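Local coordinates for protein farnesyl pyrophosphate synthase (Pseudomonas aeruginosa, PDB 3ZOU) that catalyses the condensation of geranyl diphosphate with isopentenyl diphosphate to give farnesyl diphosphate, the C15 building block of isoprenoids, at residues V40-K45 with L94-P99; R46-L51 with L75-S80; L81-L86 with A113-Q118. All blocks are in the same frame, centred on the assembly; numbering follows the deposited sequence.

Contact 1: V40-K45 with L94-P99; sequences VMNGGK and LRRGQP. With GPP (geranyl diphosphate), chain E; 6H6 (3-(2-oxo-1,3-benzoxazol-3(2H)-yl)propanoic acid), chain G.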
loop_
_atom_site.group_PDB
_atom_site.type_symbol
_atom_site.label_atom_id
_atom_site.label_comp_id
_atom_site.label_asym_id
_atom_site.label_seq_id
_atom_site.Cartn_x
_atom_site.Cartn_y
_atom_site.Cartn_z
ATOM N N VAL A 40 -1.873 11.084 11.391
ATOM C CA VAL A 40 -0.411 11.145 11.314
ATOM C C VAL A 40 0.148 12.274 12.224
ATOM O O VAL A 40 1.201 12.125 12.881
ATOM C CB VAL A 40 0.036 11.405 9.863
ATOM C CG1 VAL A 40 1.540 11.669 9.752
ATOM C CG2 VAL A 40 -0.378 10.247 8.990
ATOM N N MET A 41 -0.568 13.385 12.280
ATOM C CA MET A 41 -0.021 14.599 12.962
ATOM C C MET A 41 -0.553 14.572 14.376
ATOM O O MET A 41 -1.348 15.416 14.780
ATOM C CB MET A 41 -0.444 15.849 12.223
ATOM C CG MET A 41 0.002 15.909 10.765
ATOM S SD MET A 41 1.751 15.540 10.472
ATOM C CE MET A 41 2.435 17.013 11.258
ATOM N N ASN A 42 -0.102 13.615 15.161
ATOM C CA ASN A 42 -0.608 13.374 16.507
ATOM C C ASN A 42 0.444 13.476 17.568
ATOM O O ASN A 42 0.266 12.932 18.671
ATOM C CB ASN A 42 -1.237 12.018 16.566
ATOM C CG ASN A 42 -0.311 10.950 16.101
ATOM O OD1 ASN A 42 0.947 11.095 16.111
ATOM N ND2 ASN A 42 -0.892 9.841 15.711
ATOM N N GLY A 43 1.510 14.201 17.262
ATOM C CA GLY A 43 2.589 14.418 18.231
ATOM C C GLY A 43 3.471 13.219 18.494
ATOM O O GLY A 43 4.201 13.179 19.494
ATOM N N GLY A 44 3.381 12.228 17.628
ATOM C CA GLY A 44 4.278 11.092 17.673
ATOM C C GLY A 44 5.725 11.448 17.729
ATOM O O GLY A 44 6.158 12.473 17.205
ATOM N N LYS A 45 6.491 10.520 18.289
ATOM C CA LYS A 45 7.910 10.741 18.514
ATOM C C LYS A 45 8.789 10.487 17.286
ATOM O O LYS A 45 9.951 10.919 17.238
ATOM C CB LYS A 45 8.402 9.903 19.694
ATOM C CG LYS A 45 7.808 10.461 21.003
ATOM C CD LYS A 45 8.434 11.824 21.277
ATOM C CE LYS A 45 7.434 12.924 21.542
ATOM N NZ LYS A 45 7.029 12.847 22.968
ATOM N N LEU A 94 -8.908 5.423 22.507
ATOM C CA LEU A 94 -7.845 6.388 22.679
ATOM C C LEU A 94 -6.487 5.887 22.181
ATOM O O LEU A 94 -6.218 4.687 22.175
ATOM C CB LEU A 94 -7.666 6.697 24.164
ATOM C CG LEU A 94 -8.916 7.251 24.857
ATOM C CD1 LEU A 94 -8.648 7.173 26.368
ATOM C CD2 LEU A 94 -9.151 8.681 24.389
ATOM N N ARG A 95 -5.697 6.830 21.761
ATOM C CA ARG A 95 -4.292 6.582 21.490
ATOM C C ARG A 95 -3.513 7.754 22.074
ATOM O O ARG A 95 -3.730 8.919 21.704
ATOM C CB ARG A 95 -4.049 6.432 19.985
ATOM C CG ARG A 95 -2.538 6.185 19.728
ATOM C CD ARG A 95 -2.295 5.665 18.318
ATOM N NE ARG A 95 -2.655 4.261 18.197
ATOM C CZ ARG A 95 -1.958 3.202 18.629
ATOM N NH1 ARG A 95 -0.775 3.341 19.274
ATOM N NH2 ARG A 95 -2.418 1.971 18.414
ATOM N N ARG A 96 -2.628 7.434 23.016
ATOM C CA ARG A 96 -1.885 8.476 23.774
ATOM C C ARG A 96 -2.867 9.570 24.288
ATOM O O ARG A 96 -2.706 10.774 24.083
ATOM C CB ARG A 96 -0.723 8.997 22.938
ATOM C CG ARG A 96 0.319 7.871 22.745
ATOM C CD ARG A 96 1.570 8.247 21.933
ATOM N NE ARG A 96 1.617 9.677 21.676
ATOM C CZ ARG A 96 1.348 10.278 20.520
ATOM N NH1 ARG A 96 1.015 9.594 19.425
ATOM N NH2 ARG A 96 1.437 11.591 20.463
ATOM N N GLY A 97 -3.951 9.078 24.864
ATOM C CA GLY A 97 -4.995 9.898 25.446
ATOM C C GLY A 97 -5.873 10.737 24.550
ATOM O O GLY A 97 -6.673 11.453 25.064
ATOM N N GLN A 98 -5.771 10.630 23.205
ATOM C CA GLN A 98 -6.626 11.353 22.303
ATOM C C GLN A 98 -7.549 10.384 21.539
ATOM O O GLN A 98 -7.187 9.218 21.376
ATOM C CB GLN A 98 -5.789 12.164 21.293
ATOM C CG GLN A 98 -4.936 13.237 21.955
ATOM C CD GLN A 98 -5.768 14.376 22.474
ATOM O OE1 GLN A 98 -6.653 14.872 21.790
ATOM N NE2 GLN A 98 -5.474 14.815 23.701
ATOM N N PRO A 99 -8.723 10.862 21.062
ATOM C CA PRO A 99 -9.621 9.924 20.398
ATOM C C PRO A 99 -8.950 9.321 19.154
ATOM O O PRO A 99 -8.228 9.997 18.415
ATOM C CB PRO A 99 -10.759 10.787 19.916
ATOM C CG PRO A 99 -10.861 11.866 21.008
ATOM C CD PRO A 99 -9.412 12.134 21.350
HETATM C C1 GPP E . 0.498 -1.894 17.590
HETATM O O1 GPP E . 0.733 -2.990 18.509
HETATM C C2 GPP E . 0.394 -2.424 16.199
HETATM C C3 GPP E . 1.467 -2.564 15.384
HETATM C C4 GPP E . 2.758 -2.026 15.850
HETATM C C5 GPP E . 1.359 -3.055 14.010
HETATM C C6 GPP E . -0.110 -2.989 13.544
HETATM C C7 GPP E . -0.180 -3.647 12.243
HETATM C C8 GPP E . -1.209 -3.682 11.408
HETATM C C9 GPP E . -2.585 -3.010 11.563
HETATM C C10 GPP E . -0.786 -4.500 10.229
HETATM P PA GPP E . -0.069 -3.033 19.897
HETATM O O1A GPP E . -1.586 -3.177 19.600
HETATM O O2A GPP E . 0.552 -4.179 20.672
HETATM O O3A GPP E . 0.431 -1.646 20.534
HETATM P PB GPP E . -0.425 -0.341 20.951
HETATM O O1B GPP E . -1.830 -0.599 20.424
HETATM O O2B GPP E . -0.390 -0.271 22.465
HETATM O O3B GPP E . 0.374 0.736 20.219
HETATM O O 6H6 G . 10.237 13.015 25.722
HETATM N N1 6H6 G . 13.212 10.838 23.774
HETATM O O1 6H6 G . 15.050 11.908 24.648
HETATM C C2 6H6 G . 14.505 11.144 23.825
HETATM O O2 6H6 G . 15.147 10.498 22.820
HETATM C C3 6H6 G . 14.232 9.758 22.171
HETATM C C4 6H6 G . 14.392 8.912 21.092
HETATM C C5 6H6 G . 13.238 8.293 20.622
HETATM C C6 6H6 G . 12.005 8.523 21.225
HETATM C C7 6H6 G . 11.833 9.374 22.296
HETATM C C8 6H6 G . 12.984 9.984 22.774
HETATM C C9 6H6 G . 12.197 11.392 24.659
HETATM C C10 6H6 G . 11.878 12.765 24.025
HETATM C C11 6H6 G . 10.613 13.404 24.597
HETATM O OXT 6H6 G . 10.079 14.304 23.907
#

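Contact 2: R46-L51 with L75-S80; sequences RVRPLL and LIHAYS. With GPP (geranyl diphosphate), chain E; 6H6 (3-(2-oxo-1,3-benzoxazol-3(2H)-yl)propanoic acid), chain G.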
loop_
_atom_site.group_PDB
_atom_site.type_symbol
_atom_site.label_atom_id
_atom_site.label_comp_id
_atom_site.label_asym_id
_atom_site.label_seq_id
_atom_site.Cartn_x
_atom_site.Cartn_y
_atom_site.Cartn_z
ATOM N N ARG A 46 8.228 9.878 16.259
ATOM C CA ARG A 46 8.931 9.776 14.994
ATOM C C ARG A 46 10.260 8.985 15.068
ATOM O O ARG A 46 11.247 9.317 14.460
ATOM C CB ARG A 46 9.175 11.146 14.299
ATOM C CG ARG A 46 7.964 12.044 14.169
ATOM C CD ARG A 46 6.747 11.325 13.562
ATOM N NE ARG A 46 5.842 12.398 13.305
ATOM C CZ ARG A 46 4.512 12.254 13.217
ATOM N NH1 ARG A 46 3.922 11.071 13.333
ATOM N NH2 ARG A 46 3.766 13.326 13.053
ATOM N N VAL A 47 10.257 7.913 15.861
ATOM C CA VAL A 47 11.407 7.034 15.955
ATOM C C VAL A 47 11.856 6.461 14.606
ATOM O O VAL A 47 13.039 6.323 14.309
ATOM C CB VAL A 47 11.147 5.878 16.919
ATOM C CG1 VAL A 47 12.337 4.925 16.956
ATOM C CG2 VAL A 47 10.797 6.400 18.286
ATOM N N ARG A 48 10.907 6.070 13.742
ATOM C CA ARG A 48 11.258 5.512 12.475
ATOM C C ARG A 48 11.858 6.507 11.484
ATOM O O ARG A 48 12.952 6.233 10.963
ATOM C CB ARG A 48 10.026 4.752 11.931
ATOM C CG ARG A 48 9.733 3.482 12.733
ATOM C CD ARG A 48 8.318 3.008 12.528
ATOM N NE ARG A 48 8.024 1.929 13.484
ATOM C CZ ARG A 48 7.714 2.154 14.749
ATOM N NH1 ARG A 48 7.615 3.396 15.244
ATOM N NH2 ARG A 48 7.509 1.149 15.563
ATOM N N PRO A 49 11.376 7.757 11.484
ATOM C CA PRO A 49 12.123 8.832 10.815
ATOM C C PRO A 49 13.541 9.058 11.392
ATOM O O PRO A 49 14.463 9.189 10.608
ATOM C CB PRO A 49 11.240 10.009 10.994
ATOM C CG PRO A 49 9.831 9.400 10.854
ATOM C CD PRO A 49 9.946 8.119 11.616
ATOM N N LEU A 50 13.612 9.069 12.708
ATOM C CA LEU A 50 14.926 9.272 13.429
ATOM C C LEU A 50 15.909 8.251 12.871
ATOM O O LEU A 50 17.056 8.506 12.527
ATOM C CB LEU A 50 14.708 9.100 14.908
ATOM C CG LEU A 50 15.873 9.515 15.873
ATOM C CD1 LEU A 50 15.343 9.614 17.274
ATOM C CD2 LEU A 50 16.965 8.513 15.777
ATOM N N LEU A 51 15.456 6.988 12.805
ATOM C CA LEU A 51 16.277 5.906 12.351
ATOM C C LEU A 51 16.743 6.125 10.919
ATOM O O LEU A 51 17.877 5.799 10.567
ATOM C CB LEU A 51 15.552 4.559 12.511
ATOM C CG LEU A 51 15.478 4.032 13.955
ATOM C CD1 LEU A 51 14.457 2.920 14.117
ATOM C CD2 LEU A 51 16.849 3.595 14.452
ATOM N N LEU A 75 4.510 7.001 7.434
ATOM C CA LEU A 75 3.183 6.784 6.855
ATOM C C LEU A 75 2.750 5.351 7.071
ATOM O O LEU A 75 1.566 5.108 7.372
ATOM C CB LEU A 75 3.179 7.148 5.393
ATOM C CG LEU A 75 3.210 8.686 5.167
ATOM C CD1 LEU A 75 3.603 8.950 3.737
ATOM C CD2 LEU A 75 1.912 9.384 5.521
ATOM N N ILE A 76 3.663 4.398 6.831
ATOM C CA ILE A 76 3.302 3.004 7.055
ATOM C C ILE A 76 2.928 2.829 8.560
ATOM O O ILE A 76 1.970 2.123 8.932
ATOM C CB ILE A 76 4.405 2.028 6.618
ATOM C CG1 ILE A 76 4.622 2.066 5.086
ATOM C CG2 ILE A 76 4.130 0.590 7.106
ATOM C CD1 ILE A 76 3.418 1.642 4.279
ATOM N N HIS A 77 3.803 3.277 9.431
ATOM C CA HIS A 77 3.584 3.190 10.842
ATOM C C HIS A 77 2.193 3.766 11.267
ATOM O O HIS A 77 1.401 3.094 11.905
ATOM C CB HIS A 77 4.708 3.903 11.606
ATOM C CG HIS A 77 4.575 3.822 13.082
ATOM N ND1 HIS A 77 4.431 2.656 13.785
ATOM C CD2 HIS A 77 4.494 4.816 13.993
ATOM C CE1 HIS A 77 4.318 2.937 15.065
ATOM N NE2 HIS A 77 4.337 4.241 15.203
ATOM N N ALA A 78 1.897 4.952 10.787
ATOM C CA ALA A 78 0.634 5.641 11.111
ATOM C C ALA A 78 -0.553 4.837 10.624
ATOM O O ALA A 78 -1.506 4.666 11.337
ATOM C CB ALA A 78 0.625 7.013 10.484
ATOM N N TYR A 79 -0.468 4.318 9.381
ATOM C CA TYR A 79 -1.640 3.579 8.823
ATOM C C TYR A 79 -1.833 2.327 9.706
ATOM O O TYR A 79 -2.991 1.974 10.056
ATOM C CB TYR A 79 -1.523 3.234 7.353
ATOM C CG TYR A 79 -1.360 1.740 7.039
ATOM C CD1 TYR A 79 -2.426 0.897 7.159
ATOM C CD2 TYR A 79 -0.177 1.192 6.602
ATOM C CE1 TYR A 79 -2.301 -0.466 6.903
ATOM C CE2 TYR A 79 -0.030 -0.166 6.365
ATOM C CZ TYR A 79 -1.089 -0.988 6.496
ATOM O OH TYR A 79 -0.931 -2.321 6.288
ATOM N N SER A 80 -0.740 1.686 10.131
ATOM C CA SER A 80 -0.867 0.434 10.909
ATOM C C SER A 80 -1.517 0.661 12.240
ATOM O O SER A 80 -2.343 -0.155 12.645
ATOM C CB SER A 80 0.509 -0.224 11.054
ATOM O OG SER A 80 1.267 0.408 12.057
HETATM C C1 GPP E . 0.498 -1.894 17.590
HETATM O O1 GPP E . 0.733 -2.990 18.509
HETATM C C2 GPP E . 0.394 -2.424 16.199
HETATM C C3 GPP E . 1.467 -2.564 15.384
HETATM C C4 GPP E . 2.758 -2.026 15.850
HETATM C C5 GPP E . 1.359 -3.055 14.010
HETATM C C6 GPP E . -0.110 -2.989 13.544
HETATM C C7 GPP E . -0.180 -3.647 12.243
HETATM C C8 GPP E . -1.209 -3.682 11.408
HETATM C C9 GPP E . -2.585 -3.010 11.563
HETATM C C10 GPP E . -0.786 -4.500 10.229
HETATM P PA GPP E . -0.069 -3.033 19.897
HETATM O O1A GPP E . -1.586 -3.177 19.600
HETATM O O2A GPP E . 0.552 -4.179 20.672
HETATM O O3A GPP E . 0.431 -1.646 20.534
HETATM P PB GPP E . -0.425 -0.341 20.951
HETATM O O1B GPP E . -1.830 -0.599 20.424
HETATM O O2B GPP E . -0.390 -0.271 22.465
HETATM O O3B GPP E . 0.374 0.736 20.219
HETATM O O 6H6 G . 10.237 13.015 25.722
HETATM N N1 6H6 G . 13.212 10.838 23.774
HETATM O O1 6H6 G . 15.050 11.908 24.648
HETATM C C2 6H6 G . 14.505 11.144 23.825
HETATM O O2 6H6 G . 15.147 10.498 22.820
HETATM C C3 6H6 G . 14.232 9.758 22.171
HETATM C C4 6H6 G . 14.392 8.912 21.092
HETATM C C5 6H6 G . 13.238 8.293 20.622
HETATM C C6 6H6 G . 12.005 8.523 21.225
HETATM C C7 6H6 G . 11.833 9.374 22.296
HETATM C C8 6H6 G . 12.984 9.984 22.774
HETATM C C9 6H6 G . 12.197 11.392 24.659
HETATM C C10 6H6 G . 11.878 12.765 24.025
HETATM C C11 6H6 G . 10.613 13.404 24.597
HETATM O OXT 6H6 G . 10.079 14.304 23.907
#

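Contact 3: L81-L86 with A113-Q118; sequences LVHDDL and AADGLQ. With MG (magnesium ion), chain D; MG (magnesium ion), chain C; GPP (geranyl diphosphate), chain E.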
loop_
_atom_site.group_PDB
_atom_site.type_symbol
_atom_site.label_atom_id
_atom_site.label_comp_id
_atom_site.label_asym_id
_atom_site.label_seq_id
_atom_site.Cartn_x
_atom_site.Cartn_y
_atom_site.Cartn_z
ATOM N N LEU A 81 -1.308 1.823 12.852
ATOM C CA LEU A 81 -1.914 2.119 14.181
ATOM C C LEU A 81 -3.419 2.373 14.026
ATOM O O LEU A 81 -4.188 1.959 14.862
ATOM C CB LEU A 81 -1.177 3.307 14.825
ATOM C CG LEU A 81 0.312 3.047 15.164
ATOM C CD1 LEU A 81 0.825 4.328 15.843
ATOM C CD2 LEU A 81 0.508 1.748 15.937
ATOM N N VAL A 82 -3.821 3.051 12.949
ATOM C CA VAL A 82 -5.244 3.289 12.702
ATOM C C VAL A 82 -5.948 1.957 12.606
ATOM O O VAL A 82 -6.991 1.787 13.240
ATOM C CB VAL A 82 -5.450 4.185 11.463
ATOM C CG1 VAL A 82 -6.927 4.268 11.127
ATOM C CG2 VAL A 82 -4.905 5.587 11.704
ATOM N N HIS A 83 -5.427 1.035 11.789
ATOM C CA HIS A 83 -6.104 -0.263 11.653
ATOM C C HIS A 83 -6.059 -1.040 12.963
ATOM O O HIS A 83 -7.020 -1.702 13.276
ATOM C CB HIS A 83 -5.586 -1.052 10.460
ATOM C CG HIS A 83 -6.083 -0.545 9.136
ATOM N ND1 HIS A 83 -5.801 -1.171 7.941
ATOM C CD2 HIS A 83 -6.871 0.508 8.820
ATOM C CE1 HIS A 83 -6.363 -0.520 6.952
ATOM N NE2 HIS A 83 -7.021 0.513 7.452
ATOM N N ASP A 84 -4.934 -1.009 13.669
ATOM C CA ASP A 84 -4.775 -1.722 14.953
ATOM C C ASP A 84 -5.845 -1.219 15.963
ATOM O O ASP A 84 -6.313 -2.003 16.780
ATOM C CB ASP A 84 -3.399 -1.482 15.516
ATOM C CG ASP A 84 -3.144 -2.191 16.831
ATOM O OD1 ASP A 84 -3.025 -3.460 16.856
ATOM O OD2 ASP A 84 -3.089 -1.511 17.864
ATOM N N ASP A 85 -6.220 0.033 15.909
ATOM C CA ASP A 85 -7.121 0.601 16.889
ATOM C C ASP A 85 -8.583 0.203 16.614
ATOM O O ASP A 85 -9.449 0.376 17.455
ATOM C CB ASP A 85 -7.030 2.117 16.868
ATOM C CG ASP A 85 -5.777 2.681 17.518
ATOM O OD1 ASP A 85 -5.197 2.047 18.407
ATOM O OD2 ASP A 85 -5.446 3.811 17.162
ATOM N N LEU A 86 -8.867 -0.265 15.395
ATOM C CA LEU A 86 -10.261 -0.544 15.012
ATOM C C LEU A 86 -10.962 -1.554 15.912
ATOM O O LEU A 86 -10.339 -2.400 16.475
ATOM C CB LEU A 86 -10.321 -1.087 13.581
ATOM C CG LEU A 86 -9.873 -0.157 12.468
ATOM C CD1 LEU A 86 -9.785 -0.923 11.166
ATOM C CD2 LEU A 86 -10.833 1.013 12.328
ATOM N N ALA A 113 -8.838 6.235 5.314
ATOM C CA ALA A 113 -7.707 7.138 5.538
ATOM C C ALA A 113 -6.441 6.342 5.614
ATOM O O ALA A 113 -5.429 6.707 5.009
ATOM C CB ALA A 113 -7.897 7.960 6.793
ATOM N N ALA A 114 -6.450 5.306 6.420
ATOM C CA ALA A 114 -5.257 4.462 6.579
ATOM C C ALA A 114 -4.877 3.736 5.309
ATOM O O ALA A 114 -3.689 3.668 4.927
ATOM C CB ALA A 114 -5.418 3.538 7.740
ATOM N N ASP A 115 -5.838 3.237 4.534
ATOM C CA ASP A 115 -5.514 2.653 3.233
ATOM C C ASP A 115 -4.820 3.683 2.301
ATOM O O ASP A 115 -3.897 3.285 1.570
ATOM C CB ASP A 115 -6.804 2.150 2.560
ATOM C CG ASP A 115 -7.368 0.900 3.156
ATOM O OD1 ASP A 115 -6.707 0.173 3.880
ATOM O OD2 ASP A 115 -8.586 0.586 2.874
ATOM N N GLY A 116 -5.286 4.938 2.307
ATOM C CA GLY A 116 -4.709 5.992 1.521
ATOM C C GLY A 116 -3.308 6.354 2.025
ATOM O O GLY A 116 -2.468 6.712 1.225
ATOM N N LEU A 117 -3.063 6.230 3.332
ATOM C CA LEU A 117 -1.710 6.485 3.884
ATOM C C LEU A 117 -0.771 5.437 3.361
ATOM O O LEU A 117 0.378 5.731 3.087
ATOM C CB LEU A 117 -1.735 6.497 5.425
ATOM C CG LEU A 117 -2.443 7.695 6.079
ATOM C CD1 LEU A 117 -2.575 7.457 7.570
ATOM C CD2 LEU A 117 -1.785 8.991 5.753
ATOM N N GLN A 118 -1.213 4.180 3.289
ATOM C CA GLN A 118 -0.317 3.153 2.767
ATOM C C GLN A 118 0.093 3.444 1.331
ATOM O O GLN A 118 1.244 3.380 0.953
ATOM C CB GLN A 118 -0.871 1.735 2.938
ATOM C CG GLN A 118 0.125 0.748 2.358
ATOM C CD GLN A 118 -0.057 -0.736 2.687
ATOM O OE1 GLN A 118 0.920 -1.465 2.596
ATOM N NE2 GLN A 118 -1.249 -1.190 2.880
HETATM MG MG MG D . -3.117 -1.849 19.923
HETATM MG MG MG C . -2.615 -4.631 18.665
HETATM C C1 GPP E . 0.498 -1.894 17.590
HETATM O O1 GPP E . 0.733 -2.990 18.509
HETATM C C2 GPP E . 0.394 -2.424 16.199
HETATM C C3 GPP E . 1.467 -2.564 15.384
HETATM C C4 GPP E . 2.758 -2.026 15.850
HETATM C C5 GPP E . 1.359 -3.055 14.010
HETATM C C6 GPP E . -0.110 -2.989 13.544
HETATM C C7 GPP E . -0.180 -3.647 12.243
HETATM C C8 GPP E . -1.209 -3.682 11.408
HETATM C C9 GPP E . -2.585 -3.010 11.563
HETATM C C10 GPP E . -0.786 -4.500 10.229
HETATM P PA GPP E . -0.069 -3.033 19.897
HETATM O O1A GPP E . -1.586 -3.177 19.600
HETATM O O2A GPP E . 0.552 -4.179 20.672
HETATM O O3A GPP E . 0.431 -1.646 20.534
HETATM P PB GPP E . -0.425 -0.341 20.951
HETATM O O1B GPP E . -1.830 -0.599 20.424
HETATM O O2B GPP E . -0.390 -0.271 22.465
HETATM O O3B GPP E . 0.374 0.736 20.219
HETATM O O HOH W 1 -4.665 -0.468 19.962
HETATM O O HOH W 2 -2.422 -5.984 20.300
HETATM O O HOH W 3 -0.841 -5.621 17.765
HETATM O O HOH W 4 -3.940 -6.111 17.875
HETATM O O HOH W 5 -3.452 -2.256 21.912
#

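Contact 1: V40-K45 with L94-P99
A polar surface contact joins the loop between helices 30-40 and 47-58 to a small beta hairpin, and it is made by the side chain of Arg96 meeting Asn42, Gly43 and Gly44. Arg96 sits in the type I' turn from Arg95 to Gln98, at the tip of the antiparallel strands 94-95 and 98-99. Its NH2 donates to Asn42 O at 2.5 Å, from a position tilted out of the carbonyl plane. That length is very short and the outer chain is nearly eclipsed (chi3 9°), which makes the fine detail at this exposed tip doubtful. Gly44 CA lies over one face of the guanidinium, while the Asn42 amide stands almost perpendicular to it. Asn42 is held from its own side: OD1 accepts from Gly44 N at 3.1 Å, closing an Asx turn. The neighbouring arginine serves the substrate instead. Arg95 NH1 gives a nearly straight bond of 3.0 Å to O3B of geranyl diphosphate, and its NH2 also pairs with Asp85. Loop and hairpin thus bring together two sequence signatures of prenyl synthases, the GGKRxRP motif and the RRG that follows the first aspartate-rich motif.

Contact 2: R46-L51 with L75-S80
The guanidinium of Arg48 lies flat on the imidazole of His77, bridging the first turn of helix 47-58 and the middle of helix 67-85 in the all-helical terpenoid synthase fold. This is a guanidinium-imidazole stack between the pockets of the benzoxazolone fragment and of geranyl diphosphate, and it shows how a long polar side chain can join two helices through a face instead of a hydrogen bond. Arg48 starts with its CB directed at the other helix. CG stands opposite the carbonyl carbon (chi1 -70°), and from there the chain runs extended to NE, a reach that carries CD and the guanidinium across to the ring. CD is the first atom to touch, 3.8 Å from His77 CB. NE lies just beyond the ND1 edge of the ring, at 3.7 Å from that atom. CZ rests 3.5 Å from both ND1 and CE1 of His77. NH1 goes furthest across: it sits over the ring, slightly toward its CE1-NE2 side and 3.3 Å from CE1, whereas NH2 stays near the CE1 side.

The two side chains cross at about a right angle, yet the flat groups are only 7° from parallel. Beyond the stack, Arg48 also touches Leu185 and Ser189 of helix 171-196. Arg46, at the N-cap position of helix 47-58, forms salt bridges with Asp15 and Glu74, tying the start of this helix to its neighbours. The same helix turns another side to the fragment, where Val47 CG2 is 3.8 Å from ring atom C6. One turn on from His77 in helix 67-85, Ser80 OG donates back to His77 O at 2.7 Å, and Ser80 CB lies 3.7 Å from C7 of the geranyl chain.

Contact 3: L81-L86 with A113-Q118
The helix that ends in the first aspartate-rich motif of prenyl synthases is backed here by helix 107-126, with Val82 and His83 set against Ala114 and Asp115. The short segments run nearly antiparallel, 151° between their directions, and their axes approach to 9.7 Å. Val82 and Ala114 have the nearest CA atoms of the two segments. Ala114 CB is 3.8 Å from Val82 CG1 and 3.4 Å from His83 NE2, so that the methyl touches both side chains. Next to it, Asp115 OD1 comes to the edge of the imidazole, close to the ring plane and 3.2 Å from His83 CE1. The carboxylate is turned almost perpendicular to the ring (88°), and here a C-H group faces a carboxylate oxygen, not one of the ring's N-H bonds.

The hydrogen bonds of His83 go elsewhere. NE2 pairs with Ile111 O of the same chain, and ND1 with Asp115 OD2 of the second subunit, an exchange that the dimer repeats in the other direction. On the other side of the helix Asp84 holds two magnesium ions, one through OD2 at 2.1 Å and the other through OD1 at 2.2 Å. Asp90 belongs to both metal sites, and O1A of geranyl diphosphate bridges both ions.

Facing a carbonyl, His83 NE2 must be the donor to Ile111 O. The Asp115 OD1 atoms lie close together across the subunit interface, which suggests an additional proton, either on the imidazole or on a carboxylate, that would ease their repulsion.

Helix 67-85 is common to contacts 2 and 3, and the three sites show how chemistry follows position. Contact 3 is buried and reaches the dimer interface, with apolar packing beside polar groups that find partners in both subunits. Contact 1 lies at the outside, contact 2 near the middle of the chain on partly exposed helix faces. Each is carried by an arginine, one through a hydrogen bond whose detail is doubtful, the other through its flat face. The GGKRxRP loop runs without a break from 40-45 into 46-51, and Val40 packs on both Ala78 and Leu117. The Arg95-Asp85 salt bridge joins contact 1 to contact 3, and all three contacts include residues that touch geranyl diphosphate.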